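Side-chain contacts in alpha,alpha-trehalose-phosphate synthase (UDP-forming) (Burkholderia multivorans, PDB 5UOF), which belongs to glycosyltransferase family 20 and has the two-domain GT-B fold: residues K256-A261 with R265-S270; A357-S362 with N375-E380; V364-P369 with S417-A422; L393-F398 with A403-A408. All coordinates share one frame; numbering follows the deposited sequence.

Interaction 1: residues K256-A261 with R265-S270; sequences KMLRDA and RKLVMS. With EDO (1,2-ethanediol), chain E.
A helix-to-strand connection in the Rossmann-like half of the GT-B fold brings Leu258, on helix 253-262, against Leu267, on strand 266-271, after a short turn. The two leucines reach for each other tip to tip, with CD2 of Leu258 lying 4.1 Å from CD2 of Leu267. Both have CG anti to the backbone N (chi1 179° in Leu258, 169° in Leu267), which sends each branched end across the gap between helix and strand. This is a light apolar touch, and no hydrogen bond crosses between the segments. Nearer the turn, NH1 of Arg265 comes to 3.9 Å from the carbonyl oxygen of Ala261, which lies at the guanidinium edge but too far for a bond; the firmer hold on Arg265 is the bond from its NE to the carbonyl of Gly299. A molecule of 1,2-ethanediol, probably from the crystallisation liquor, sits beside Arg265: its O1 donates to the carbonyl oxygen of Arg265 over 3.1 Å, and the molecule is also hydrogen-bonded to OE1 of Gln363. Around the contact, Phe358 of helix 352-361 packs on Leu258, Val304 of strand 301-306 touches Leu267, and the backbone of Leu267 pairs with Gln363, just ahead of strand 364-367.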
loop_
_atom_site.group_PDB
_atom_site.type_symbol
_atom_site.label_atom_id
_atom_site.label_comp_id
_atom_site.label_asym_id
_atom_site.label_seq_id
_atom_site.Cartn_x
_atom_site.Cartn_y
_atom_site.Cartn_z
ATOM N N LYS A 256 -41.328 12.475 -0.346
ATOM C CA LYS A 256 -42.017 13.716 -0.015
ATOM C C LYS A 256 -41.536 14.270 1.327
ATOM O O LYS A 256 -41.367 15.487 1.477
ATOM C CB LYS A 256 -43.531 13.471 -0.002
ATOM C CG LYS A 256 -44.378 14.666 0.407
ATOM C CD LYS A 256 -44.563 15.605 -0.761
ATOM C CE LYS A 256 -45.120 16.941 -0.315
ATOM N NZ LYS A 256 -44.622 18.032 -1.200
ATOM N N MET A 257 -41.299 13.392 2.313
ATOM C CA MET A 257 -40.808 13.834 3.619
ATOM C C MET A 257 -39.463 14.535 3.484
ATOM O O MET A 257 -39.271 15.657 3.968
ATOM C CB MET A 257 -40.683 12.636 4.569
ATOM C CG MET A 257 -41.992 12.099 5.163
ATOM S SD MET A 257 -41.804 10.465 5.940
ATOM C CE MET A 257 -40.312 10.702 6.905
ATOM N N LEU A 258 -38.511 13.869 2.828
ATOM C CA LEU A 258 -37.180 14.439 2.651
ATOM C C LEU A 258 -37.238 15.757 1.891
ATOM O O LEU A 258 -36.563 16.726 2.267
ATOM C CB LEU A 258 -36.281 13.441 1.928
ATOM C CG LEU A 258 -34.856 13.909 1.643
ATOM C CD1 LEU A 258 -34.154 14.307 2.937
ATOM C CD2 LEU A 258 -34.088 12.812 0.927
ATOM N N ARG A 259 -38.036 15.819 0.822
ATOM C CA ARG A 259 -38.133 17.053 0.050
ATOM C C ARG A 259 -38.642 18.200 0.914
ATOM O O ARG A 259 -38.112 19.317 0.859
ATOM C CB ARG A 259 -39.039 16.850 -1.161
ATOM C CG ARG A 259 -39.142 18.084 -2.045
ATOM C CD ARG A 259 -40.010 17.831 -3.264
ATOM N NE ARG A 259 -39.680 16.567 -3.921
ATOM C CZ ARG A 259 -38.626 16.382 -4.714
ATOM N NH1 ARG A 259 -37.779 17.375 -4.947
ATOM N NH2 ARG A 259 -38.415 15.196 -5.266
ATOM N N ASP A 260 -39.680 17.944 1.717
ATOM C CA ASP A 260 -40.188 18.973 2.617
ATOM C C ASP A 260 -39.134 19.362 3.647
ATOM O O ASP A 260 -38.964 20.546 3.953
ATOM C CB ASP A 260 -41.461 18.484 3.320
ATOM C CG ASP A 260 -42.618 18.227 2.357
ATOM O OD1 ASP A 260 -42.689 18.874 1.287
ATOM O OD2 ASP A 260 -43.471 17.374 2.689
ATOM N N ALA A 261 -38.420 18.376 4.194
ATOM C CA ALA A 261 -37.418 18.661 5.214
ATOM C C ALA A 261 -36.286 19.519 4.667
ATOM O O ALA A 261 -35.676 20.291 5.416
ATOM C CB ALA A 261 -36.862 17.355 5.780
ATOM N N ARG A 265 -33.419 23.524 -0.109
ATOM C CA ARG A 265 -31.972 23.405 -0.092
ATOM C C ARG A 265 -31.509 22.351 -1.090
ATOM O O ARG A 265 -32.228 21.392 -1.391
ATOM C CB ARG A 265 -31.484 23.034 1.309
ATOM C CG ARG A 265 -31.815 24.090 2.331
ATOM C CD ARG A 265 -31.317 23.727 3.707
ATOM N NE ARG A 265 -31.781 24.726 4.661
ATOM C CZ ARG A 265 -32.681 24.493 5.607
ATOM N NH1 ARG A 265 -33.196 23.277 5.749
ATOM N NH2 ARG A 265 -33.046 25.474 6.422
ATOM N N LYS A 266 -30.286 22.529 -1.592
ATOM C CA LYS A 266 -29.635 21.494 -2.385
ATOM C C LYS A 266 -29.301 20.294 -1.508
ATOM O O LYS A 266 -29.145 20.409 -0.292
ATOM C CB LYS A 266 -28.355 22.032 -3.025
ATOM C CG LYS A 266 -28.544 23.264 -3.894
ATOM C CD LYS A 266 -29.020 22.916 -5.284
ATOM C CE LYS A 266 -29.018 24.161 -6.178
ATOM N NZ LYS A 266 -29.311 23.841 -7.605
ATOM N N LEU A 267 -29.194 19.130 -2.145
ATOM C CA LEU A 267 -29.020 17.863 -1.453
ATOM C C LEU A 267 -27.805 17.145 -2.018
ATOM O O LEU A 267 -27.723 16.919 -3.234
ATOM C CB LEU A 267 -30.272 16.989 -1.596
ATOM C CG LEU A 267 -30.158 15.527 -1.147
ATOM C CD1 LEU A 267 -29.879 15.436 0.344
ATOM C CD2 LEU A 267 -31.433 14.758 -1.500
ATOM N N VAL A 268 -26.861 16.806 -1.135
ATOM C CA VAL A 268 -25.735 15.928 -1.451
ATOM C C VAL A 268 -26.039 14.569 -0.832
ATOM O O VAL A 268 -26.311 14.480 0.371
ATOM C CB VAL A 268 -24.411 16.497 -0.910
ATOM C CG1 VAL A 268 -23.232 15.594 -1.289
ATOM C CG2 VAL A 268 -24.192 17.907 -1.434
ATOM N N MET A 269 -26.016 13.511 -1.644
ATOM C CA MET A 269 -26.316 12.161 -1.175
ATOM C C MET A 269 -25.036 11.348 -1.106
ATOM O O MET A 269 -24.175 11.453 -1.986
ATOM C CB MET A 269 -27.305 11.436 -2.102
ATOM C CG MET A 269 -28.760 11.831 -1.937
ATOM S SD MET A 269 -29.476 11.394 -0.340
ATOM C CE MET A 269 -29.235 9.629 -0.343
ATOM N N SER A 270 -24.943 10.512 -0.075
ATOM C CA SER A 270 -23.793 9.646 0.162
ATOM C C SER A 270 -24.329 8.395 0.852
ATOM O O SER A 270 -25.111 8.501 1.802
ATOM C CB SER A 270 -22.746 10.376 1.020
ATOM O OG SER A 270 -21.573 9.611 1.233
HETATM C C1 EDO E . -34.936 18.854 -3.097
HETATM O O1 EDO E . -34.704 19.536 -1.859
HETATM C C2 EDO E . -33.595 18.699 -3.800
HETATM O O2 EDO E . -32.944 19.972 -3.792
#

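Interaction 2: residues A357-S362 with N375-E380; sequences AFFRMS and NLVAKE. With NA (sodium ion), chain C.
Buried packing between two helices, with an aromatic ring as the bridge, joins the end of helix 352-361 to the start of helix 376-384. Phe359 supplies the ring and reaches Val377 and Glu380, which stand about one turn apart. Its CZ meets CG1 of Val377 at 4.1 Å, the two side chains crossing at about a right angle, while CE2 lies 4.2 Å from CB of Glu380. The closest approach is to the backbone, CD2 of Phe359 lying 4.0 Å from O of Glu380; the Glu380 carboxylate is held by a salt bridge to Arg352. With CG anti to its carbonyl carbon (chi1 -68°), Phe359 points its ring at the second helix, where Tyr381 adds an edge-to-face partner. Each helix end is also tied off. Asn375 is the N-cap of helix 376-384, its OD1 accepting from Ala378 N at 2.9 Å in the carbonyl plane. Ser362 OG donates to Phe359 O over 2.8 Å where the first helix ends. There the carbonyl oxygens of Arg360 and Ser362 bind a sodium ion at 2.4 and 2.3 Å, together with two waters and Gln385. The two helices precede and follow strand 364-367, successive elements of the alternating helix-strand order of a Rossmann-like domain.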
loop_
_atom_site.group_PDB
_atom_site.type_symbol
_atom_site.label_atom_id
_atom_site.label_comp_id
_atom_site.label_asym_id
_atom_site.label_seq_id
_atom_site.Cartn_x
_atom_site.Cartn_y
_atom_site.Cartn_z
ATOM N N ALA A 357 -34.781 7.012 -5.717
ATOM C CA ALA A 357 -35.558 8.249 -5.715
ATOM C C ALA A 357 -34.831 9.365 -4.965
ATOM O O ALA A 357 -34.894 10.532 -5.375
ATOM C CB ALA A 357 -36.949 8.002 -5.123
ATOM N N PHE A 358 -34.135 9.035 -3.867
ATOM C CA PHE A 358 -33.323 10.049 -3.196
ATOM C C PHE A 358 -32.204 10.528 -4.112
ATOM O O PHE A 358 -31.905 11.727 -4.169
ATOM C CB PHE A 358 -32.700 9.512 -1.902
ATOM C CG PHE A 358 -33.684 9.079 -0.848
ATOM C CD1 PHE A 358 -34.984 9.546 -0.822
ATOM C CD2 PHE A 358 -33.270 8.196 0.147
ATOM C CE1 PHE A 358 -35.867 9.129 0.178
ATOM C CE2 PHE A 358 -34.135 7.780 1.138
ATOM C CZ PHE A 358 -35.439 8.235 1.150
ATOM N N PHE A 359 -31.535 9.591 -4.797
ATOM C CA PHE A 359 -30.496 9.991 -5.741
ATOM C C PHE A 359 -31.064 10.921 -6.802
ATOM O O PHE A 359 -30.445 11.931 -7.157
ATOM C CB PHE A 359 -29.884 8.765 -6.427
ATOM C CG PHE A 359 -29.074 7.873 -5.524
ATOM C CD1 PHE A 359 -28.549 8.339 -4.332
ATOM C CD2 PHE A 359 -28.842 6.550 -5.890
ATOM C CE1 PHE A 359 -27.790 7.501 -3.519
ATOM C CE2 PHE A 359 -28.089 5.715 -5.091
ATOM C CZ PHE A 359 -27.569 6.183 -3.900
ATOM N N ARG A 360 -32.234 10.591 -7.334
ATOM C CA ARG A 360 -32.774 11.415 -8.408
ATOM C C ARG A 360 -33.066 12.830 -7.918
ATOM O O ARG A 360 -32.831 13.802 -8.642
ATOM C CB ARG A 360 -34.031 10.777 -8.995
ATOM C CG ARG A 360 -34.541 11.486 -10.276
ATOM C CD ARG A 360 -35.629 10.625 -10.915
ATOM N NE ARG A 360 -36.124 11.080 -12.225
ATOM C CZ ARG A 360 -35.719 10.592 -13.401
ATOM N NH1 ARG A 360 -34.779 9.656 -13.461
ATOM N NH2 ARG A 360 -36.273 11.026 -14.530
ATOM N N MET A 361 -33.569 12.966 -6.686
ATOM C CA MET A 361 -33.892 14.268 -6.097
ATOM C C MET A 361 -32.646 15.109 -5.884
ATOM O O MET A 361 -32.689 16.341 -5.967
ATOM C CB MET A 361 -34.598 14.066 -4.751
ATOM C CG MET A 361 -34.934 15.343 -3.997
ATOM S SD MET A 361 -35.589 15.075 -2.330
ATOM C CE MET A 361 -36.220 13.416 -2.493
ATOM N N SER A 362 -31.534 14.452 -5.579
ATOM C CA SER A 362 -30.333 15.158 -5.163
ATOM C C SER A 362 -29.644 15.856 -6.337
ATOM O O SER A 362 -29.872 15.558 -7.508
ATOM C CB SER A 362 -29.362 14.186 -4.515
ATOM O OG SER A 362 -28.760 13.398 -5.520
ATOM N N ASN A 375 -17.613 0.047 -6.886
ATOM C CA ASN A 375 -18.575 0.962 -6.272
ATOM C C ASN A 375 -19.808 1.095 -7.153
ATOM O O ASN A 375 -19.848 1.905 -8.088
ATOM C CB ASN A 375 -18.002 2.348 -5.959
ATOM C CG ASN A 375 -18.878 3.097 -4.990
ATOM O OD1 ASN A 375 -19.990 3.482 -5.337
ATOM N ND2 ASN A 375 -18.414 3.255 -3.756
ATOM N N LEU A 376 -20.831 0.298 -6.843
ATOM C CA LEU A 376 -22.065 0.349 -7.613
ATOM C C LEU A 376 -22.948 1.531 -7.232
ATOM O O LEU A 376 -23.775 1.955 -8.047
ATOM C CB LEU A 376 -22.831 -0.970 -7.452
ATOM C CG LEU A 376 -22.066 -2.197 -7.976
ATOM C CD1 LEU A 376 -22.797 -3.483 -7.626
ATOM C CD2 LEU A 376 -21.833 -2.107 -9.484
ATOM N N VAL A 377 -22.784 2.092 -6.032
ATOM C CA VAL A 377 -23.530 3.306 -5.699
ATOM C C VAL A 377 -23.221 4.414 -6.701
ATOM O O VAL A 377 -24.122 5.142 -7.124
ATOM C CB VAL A 377 -23.249 3.741 -4.246
ATOM C CG1 VAL A 377 -23.642 5.197 -4.023
ATOM C CG2 VAL A 377 -24.004 2.831 -3.279
ATOM N N ALA A 378 -21.954 4.546 -7.123
ATOM C CA ALA A 378 -21.633 5.569 -8.122
ATOM C C ALA A 378 -22.424 5.357 -9.413
ATOM O O ALA A 378 -22.951 6.312 -9.992
ATOM C CB ALA A 378 -20.128 5.581 -8.404
ATOM N N LYS A 379 -22.543 4.103 -9.864
ATOM C CA LYS A 379 -23.262 3.834 -11.104
ATOM C C LYS A 379 -24.763 4.015 -10.909
ATOM O O LYS A 379 -25.449 4.566 -11.786
ATOM C CB LYS A 379 -22.930 2.417 -11.596
ATOM C CG LYS A 379 -21.421 2.224 -11.869
ATOM C CD LYS A 379 -21.123 0.931 -12.606
ATOM C CE LYS A 379 -19.643 0.887 -13.066
ATOM N NZ LYS A 379 -19.313 -0.358 -13.848
ATOM N N GLU A 380 -25.282 3.554 -9.767
ATOM C CA GLU A 380 -26.692 3.745 -9.433
ATOM C C GLU A 380 -27.042 5.222 -9.336
ATOM O O GLU A 380 -28.143 5.633 -9.739
ATOM C CB GLU A 380 -27.022 3.059 -8.110
ATOM C CG GLU A 380 -26.939 1.546 -8.183
ATOM C CD GLU A 380 -26.795 0.889 -6.818
ATOM O OE1 GLU A 380 -26.826 1.601 -5.797
ATOM O OE2 GLU A 380 -26.662 -0.349 -6.770
HETATM NA NA NA C . -30.838 14.790 -9.446
HETATM O O HOH W 1 -32.158 14.670 -11.493
HETATM O O HOH W 2 -30.378 17.169 -10.191
#

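Interaction 3: residues V364-P369 with S417-A422; sequences VGYVTP and SQMADA
The chain just past strand 364-367 runs close to helix 416-428, the CA atoms of Thr368 and Met419 standing 8.6 Å apart. From segment 417-422 it is Met419 that makes the contact. Its sulfur settles against Thr368, with SD 3.4 Å from OG1 and 3.6 Å from CB of that residue. The Thr368 hydroxyl reaches the sulfur because OG1 stands between its own backbone N and carbonyl carbon (chi1 61°). Further out, the Met419 methyl CE lies 3.8 Å from OH of Tyr366, and SD approaches the tyrosine ring at its edge, 4.2 Å from CE1. The ring and the methionine chain cross at about a right angle, the latter folded by bends at chi2 and chi3 (-137° and -70°). This is the layering of a Rossmann-like domain, in which helices pack on a parallel sheet; strand 364-367 lies inside that sheet, between strands 266-271 and 392-396. No hydrogen bond joins the two segments. The buried Tyr366 hydroxyl is instead bonded to the carbonyl of Arg283 on helix 280-293, whose Ala286 touches both Tyr366 and Met419. Val411, on the edge strand 409-411, packs against Thr368 and Met419 as well. On the outer side of helix 416-428, Asp421 forms a salt bridge with Arg109 of the second subunit.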
loop_
_atom_site.group_PDB
_atom_site.type_symbol
_atom_site.label_atom_id
_atom_site.label_comp_id
_atom_site.label_asym_id
_atom_site.label_seq_id
_atom_site.Cartn_x
_atom_site.Cartn_y
_atom_site.Cartn_z
ATOM N N VAL A 364 -26.031 16.300 -6.048
ATOM C CA VAL A 364 -24.656 15.802 -6.013
ATOM C C VAL A 364 -24.695 14.399 -5.426
ATOM O O VAL A 364 -25.366 14.158 -4.421
ATOM C CB VAL A 364 -23.719 16.699 -5.181
ATOM C CG1 VAL A 364 -22.268 16.172 -5.247
ATOM C CG2 VAL A 364 -23.777 18.145 -5.675
ATOM N N GLY A 365 -23.982 13.470 -6.079
ATOM C CA GLY A 365 -23.686 12.178 -5.502
ATOM C C GLY A 365 -22.235 12.196 -5.062
ATOM O O GLY A 365 -21.336 12.468 -5.858
ATOM N N TYR A 366 -22.014 11.897 -3.791
ATOM C CA TYR A 366 -20.722 12.116 -3.142
ATOM C C TYR A 366 -20.167 10.740 -2.787
ATOM O O TYR A 366 -20.504 10.164 -1.749
ATOM C CB TYR A 366 -20.938 12.997 -1.931
ATOM C CG TYR A 366 -19.725 13.505 -1.186
ATOM C CD1 TYR A 366 -18.467 13.523 -1.755
ATOM C CD2 TYR A 366 -19.881 14.010 0.098
ATOM C CE1 TYR A 366 -17.366 14.028 -1.029
ATOM C CE2 TYR A 366 -18.818 14.514 0.812
ATOM C CZ TYR A 366 -17.566 14.513 0.257
ATOM O OH TYR A 366 -16.524 14.999 1.009
ATOM N N VAL A 367 -19.334 10.202 -3.683
ATOM C CA VAL A 367 -18.913 8.802 -3.619
ATOM C C VAL A 367 -17.393 8.727 -3.684
ATOM O O VAL A 367 -16.812 8.489 -4.749
ATOM C CB VAL A 367 -19.562 7.999 -4.763
ATOM C CG1 VAL A 367 -19.286 6.511 -4.607
ATOM C CG2 VAL A 367 -21.059 8.271 -4.824
ATOM N N THR A 368 -16.723 8.918 -2.558
ATOM C CA THR A 368 -15.267 9.087 -2.569
ATOM C C THR A 368 -14.580 8.146 -1.582
ATOM O O THR A 368 -13.823 8.585 -0.707
ATOM C CB THR A 368 -14.911 10.548 -2.300
ATOM O OG1 THR A 368 -15.402 10.941 -1.013
ATOM C CG2 THR A 368 -15.529 11.472 -3.380
ATOM N N PRO A 369 -14.770 6.829 -1.736
ATOM C CA PRO A 369 -14.055 5.881 -0.872
ATOM C C PRO A 369 -12.556 5.968 -1.086
ATOM O O PRO A 369 -12.089 6.319 -2.171
ATOM C CB PRO A 369 -14.580 4.511 -1.327
ATOM C CG PRO A 369 -14.970 4.733 -2.783
ATOM C CD PRO A 369 -15.562 6.140 -2.772
ATOM N N SER A 417 -9.094 19.453 0.554
ATOM C CA SER A 417 -9.400 20.698 -0.141
ATOM C C SER A 417 -9.845 20.439 -1.574
ATOM O O SER A 417 -10.748 21.118 -2.073
ATOM C CB SER A 417 -8.202 21.633 -0.108
ATOM O OG SER A 417 -8.013 22.107 1.211
ATOM N N GLN A 418 -9.235 19.467 -2.259
ATOM C CA GLN A 418 -9.730 19.145 -3.595
ATOM C C GLN A 418 -11.164 18.638 -3.526
ATOM O O GLN A 418 -12.000 19.003 -4.360
ATOM C CB GLN A 418 -8.841 18.116 -4.299
ATOM C CG GLN A 418 -9.394 17.756 -5.691
ATOM C CD GLN A 418 -8.719 16.562 -6.344
ATOM O OE1 GLN A 418 -8.240 15.660 -5.671
ATOM N NE2 GLN A 418 -8.684 16.559 -7.674
ATOM N N MET A 419 -11.471 17.797 -2.533
ATOM C CA MET A 419 -12.842 17.308 -2.397
ATOM C C MET A 419 -13.808 18.444 -2.109
ATOM O O MET A 419 -14.899 18.498 -2.696
ATOM C CB MET A 419 -12.926 16.248 -1.302
ATOM C CG MET A 419 -12.210 14.970 -1.696
ATOM S SD MET A 419 -13.188 13.499 -1.252
ATOM C CE MET A 419 -13.051 13.532 0.530
ATOM N N ALA A 420 -13.432 19.356 -1.215
ATOM C CA ALA A 420 -14.287 20.510 -0.940
ATOM C C ALA A 420 -14.517 21.344 -2.196
ATOM O O ALA A 420 -15.650 21.771 -2.466
ATOM C CB ALA A 420 -13.680 21.369 0.167
ATOM N N ASP A 421 -13.454 21.600 -2.967
ATOM C CA ASP A 421 -13.600 22.373 -4.197
ATOM C C ASP A 421 -14.515 21.653 -5.185
ATOM O O ASP A 421 -15.288 22.295 -5.905
ATOM C CB ASP A 421 -12.235 22.620 -4.846
ATOM C CG ASP A 421 -11.341 23.555 -4.036
ATOM O OD1 ASP A 421 -11.830 24.269 -3.127
ATOM O OD2 ASP A 421 -10.129 23.577 -4.330
ATOM N N ALA A 422 -14.420 20.321 -5.251
ATOM C CA ALA A 422 -15.262 19.564 -6.178
ATOM C C ALA A 422 -16.727 19.618 -5.767
ATOM O O ALA A 422 -17.614 19.732 -6.621
ATOM C CB ALA A 422 -14.787 18.114 -6.260
#

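Interaction 4: residues L393-F398 with A403-A408; sequences LVLSEF and AELTGA
Water 3 links the ends of the two segments, accepting from Leu393 N and donating to Gly407 O, each over 3.1 Å; the same carbonyl also takes a bond from Arg437. Between these ends lies a beta-loop-beta connection of the Rossmann-like domain, running from strand 392-396 to its parallel neighbour 409-411 and folding back over the strand it has just left. A type I beta turn from Leu405 to Ala408 delivers two apolar side chains to Leu393 and Leu395, which project from one side of the strand. Ala408 wedges its methyl between them: CB lies 3.7 Å from CB of Leu395 and 3.8 Å from CD2 of Leu393. Leu405 lies across the ends of both leucines, crossing each at about a right angle. Its CD1 meets CD2 of Leu393 at 3.7 Å, while its CB lies 4.1 Å from CD2 of Leu395. Both strand leucines have CG anti to the backbone N (chi1 173° and -180°), which leans their branches toward the loop. Ala378 of helix 376-384 packs on all three leucines, and Leu445 of helix 431-447 touches Leu405 as well. Just beyond the strand, Glu397 makes a salt bridge with Arg174 of the second subunit. The chain turns there through an ST turn, in which Ser396 OG accepts from Phe398 N over 3.0 Å, with an N-H...O angle of 156°.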
loop_
_atom_site.group_PDB
_atom_site.type_symbol
_atom_site.label_atom_id
_atom_site.label_comp_id
_atom_site.label_asym_id
_atom_site.label_seq_id
_atom_site.Cartn_x
_atom_site.Cartn_y
_atom_site.Cartn_z
ATOM N N LEU A 393 -21.770 13.688 -10.202
ATOM C CA LEU A 393 -21.098 12.668 -9.406
ATOM C C LEU A 393 -19.696 13.143 -9.062
ATOM O O LEU A 393 -18.905 13.446 -9.962
ATOM C CB LEU A 393 -21.029 11.345 -10.163
ATOM C CG LEU A 393 -20.213 10.217 -9.515
ATOM C CD1 LEU A 393 -20.879 9.756 -8.231
ATOM C CD2 LEU A 393 -20.081 9.068 -10.493
ATOM N N VAL A 394 -19.391 13.185 -7.767
ATOM C CA VAL A 394 -18.037 13.421 -7.270
ATOM C C VAL A 394 -17.500 12.065 -6.846
ATOM O O VAL A 394 -18.081 11.416 -5.969
ATOM C CB VAL A 394 -18.030 14.407 -6.094
ATOM C CG1 VAL A 394 -16.623 14.550 -5.541
ATOM C CG2 VAL A 394 -18.546 15.779 -6.550
ATOM N N LEU A 395 -16.409 11.627 -7.475
ATOM C CA LEU A 395 -16.009 10.217 -7.426
ATOM C C LEU A 395 -14.530 10.095 -7.103
ATOM O O LEU A 395 -13.705 10.777 -7.714
ATOM C CB LEU A 395 -16.298 9.525 -8.766
ATOM C CG LEU A 395 -15.942 8.036 -8.878
ATOM C CD1 LEU A 395 -16.714 7.230 -7.870
ATOM C CD2 LEU A 395 -16.239 7.514 -10.285
ATOM N N SER A 396 -14.195 9.190 -6.179
ATOM C CA SER A 396 -12.799 8.913 -5.853
ATOM C C SER A 396 -12.081 8.234 -7.012
ATOM O O SER A 396 -12.593 7.278 -7.603
ATOM C CB SER A 396 -12.722 7.998 -4.632
ATOM O OG SER A 396 -11.406 7.476 -4.473
ATOM N N GLU A 397 -10.864 8.698 -7.301
ATOM C CA GLU A 397 -10.040 8.064 -8.320
ATOM C C GLU A 397 -9.592 6.663 -7.932
ATOM O O GLU A 397 -9.027 5.966 -8.777
ATOM C CB GLU A 397 -8.803 8.911 -8.611
ATOM C CG GLU A 397 -7.890 9.086 -7.429
ATOM C CD GLU A 397 -6.623 9.812 -7.830
ATOM O OE1 GLU A 397 -5.672 9.150 -8.298
ATOM O OE2 GLU A 397 -6.601 11.051 -7.711
ATOM N N PHE A 398 -9.781 6.259 -6.678
ATOM C CA PHE A 398 -9.417 4.916 -6.236
ATOM C C PHE A 398 -10.597 3.962 -6.221
ATOM O O PHE A 398 -10.467 2.838 -5.701
ATOM C CB PHE A 398 -8.795 4.964 -4.851
ATOM C CG PHE A 398 -7.577 5.852 -4.761
ATOM C CD1 PHE A 398 -6.398 5.497 -5.391
ATOM C CD2 PHE A 398 -7.624 7.034 -4.038
ATOM C CE1 PHE A 398 -5.272 6.309 -5.295
ATOM C CE2 PHE A 398 -6.509 7.852 -3.945
ATOM C CZ PHE A 398 -5.340 7.490 -4.569
ATOM N N ALA A 403 -12.601 4.311 -13.710
ATOM C CA ALA A 403 -12.072 4.002 -15.031
ATOM C C ALA A 403 -13.132 4.143 -16.113
ATOM O O ALA A 403 -12.790 4.297 -17.288
ATOM C CB ALA A 403 -11.507 2.577 -15.038
ATOM N N GLU A 404 -14.402 4.105 -15.738
ATOM C CA GLU A 404 -15.518 4.177 -16.676
ATOM C C GLU A 404 -16.254 5.502 -16.630
ATOM O O GLU A 404 -16.602 6.053 -17.683
ATOM C CB GLU A 404 -16.523 3.052 -16.389
ATOM C CG GLU A 404 -15.985 1.653 -16.627
ATOM C CD GLU A 404 -16.955 0.571 -16.174
ATOM O OE1 GLU A 404 -16.882 0.144 -14.996
ATOM O OE2 GLU A 404 -17.799 0.160 -17.004
ATOM N N LEU A 405 -16.507 6.022 -15.431
ATOM C CA LEU A 405 -17.340 7.213 -15.257
ATOM C C LEU A 405 -16.491 8.469 -15.436
ATOM O O LEU A 405 -16.234 9.239 -14.509
ATOM C CB LEU A 405 -18.036 7.172 -13.903
ATOM C CG LEU A 405 -18.942 5.937 -13.716
ATOM C CD1 LEU A 405 -19.603 5.944 -12.344
ATOM C CD2 LEU A 405 -20.000 5.829 -14.827
ATOM N N THR A 406 -16.064 8.669 -16.685
ATOM C CA THR A 406 -15.162 9.768 -17.001
ATOM C C THR A 406 -15.835 11.129 -16.898
ATOM O O THR A 406 -15.130 12.147 -16.890
ATOM C CB THR A 406 -14.584 9.575 -18.404
ATOM O OG1 THR A 406 -15.651 9.434 -19.348
ATOM C CG2 THR A 406 -13.701 8.317 -18.442
ATOM N N GLY A 407 -17.166 11.172 -16.809
ATOM C CA GLY A 407 -17.872 12.426 -16.599
ATOM C C GLY A 407 -17.997 12.836 -15.147
ATOM O O GLY A 407 -18.488 13.928 -14.857
ATOM N N ALA A 408 -17.593 11.975 -14.215
ATOM C CA ALA A 408 -17.551 12.381 -12.818
ATOM C C ALA A 408 -16.488 13.447 -12.610
ATOM O O ALA A 408 -15.533 13.556 -13.379
ATOM C CB ALA A 408 -17.245 11.187 -11.908
HETATM O O HOH W 3 -21.088 14.097 -13.204
#

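All four contacts belong to the half of the chain built round the six-stranded parallel sheet. Interactions 1, 3 and 4 reach the sheet through successive neighbours in it, strands 266-271, 364-367 and 392-396, whereas interaction 2 joins the two helices that flank strand 364-367 in sequence. The centres of interactions 3 and 4 lie about 10 Å apart, and those of interactions 1 and 4 about 23 Å. Along the chain, interaction 1 closes first, 2 and 3 interleave, and 4 is nested within the loop closed by 3. Lys379 and Glu404 tie 2 to 4 by a salt bridge, while 3 and 4 both touch the second subunit, so this side of the domain faces the second subunit.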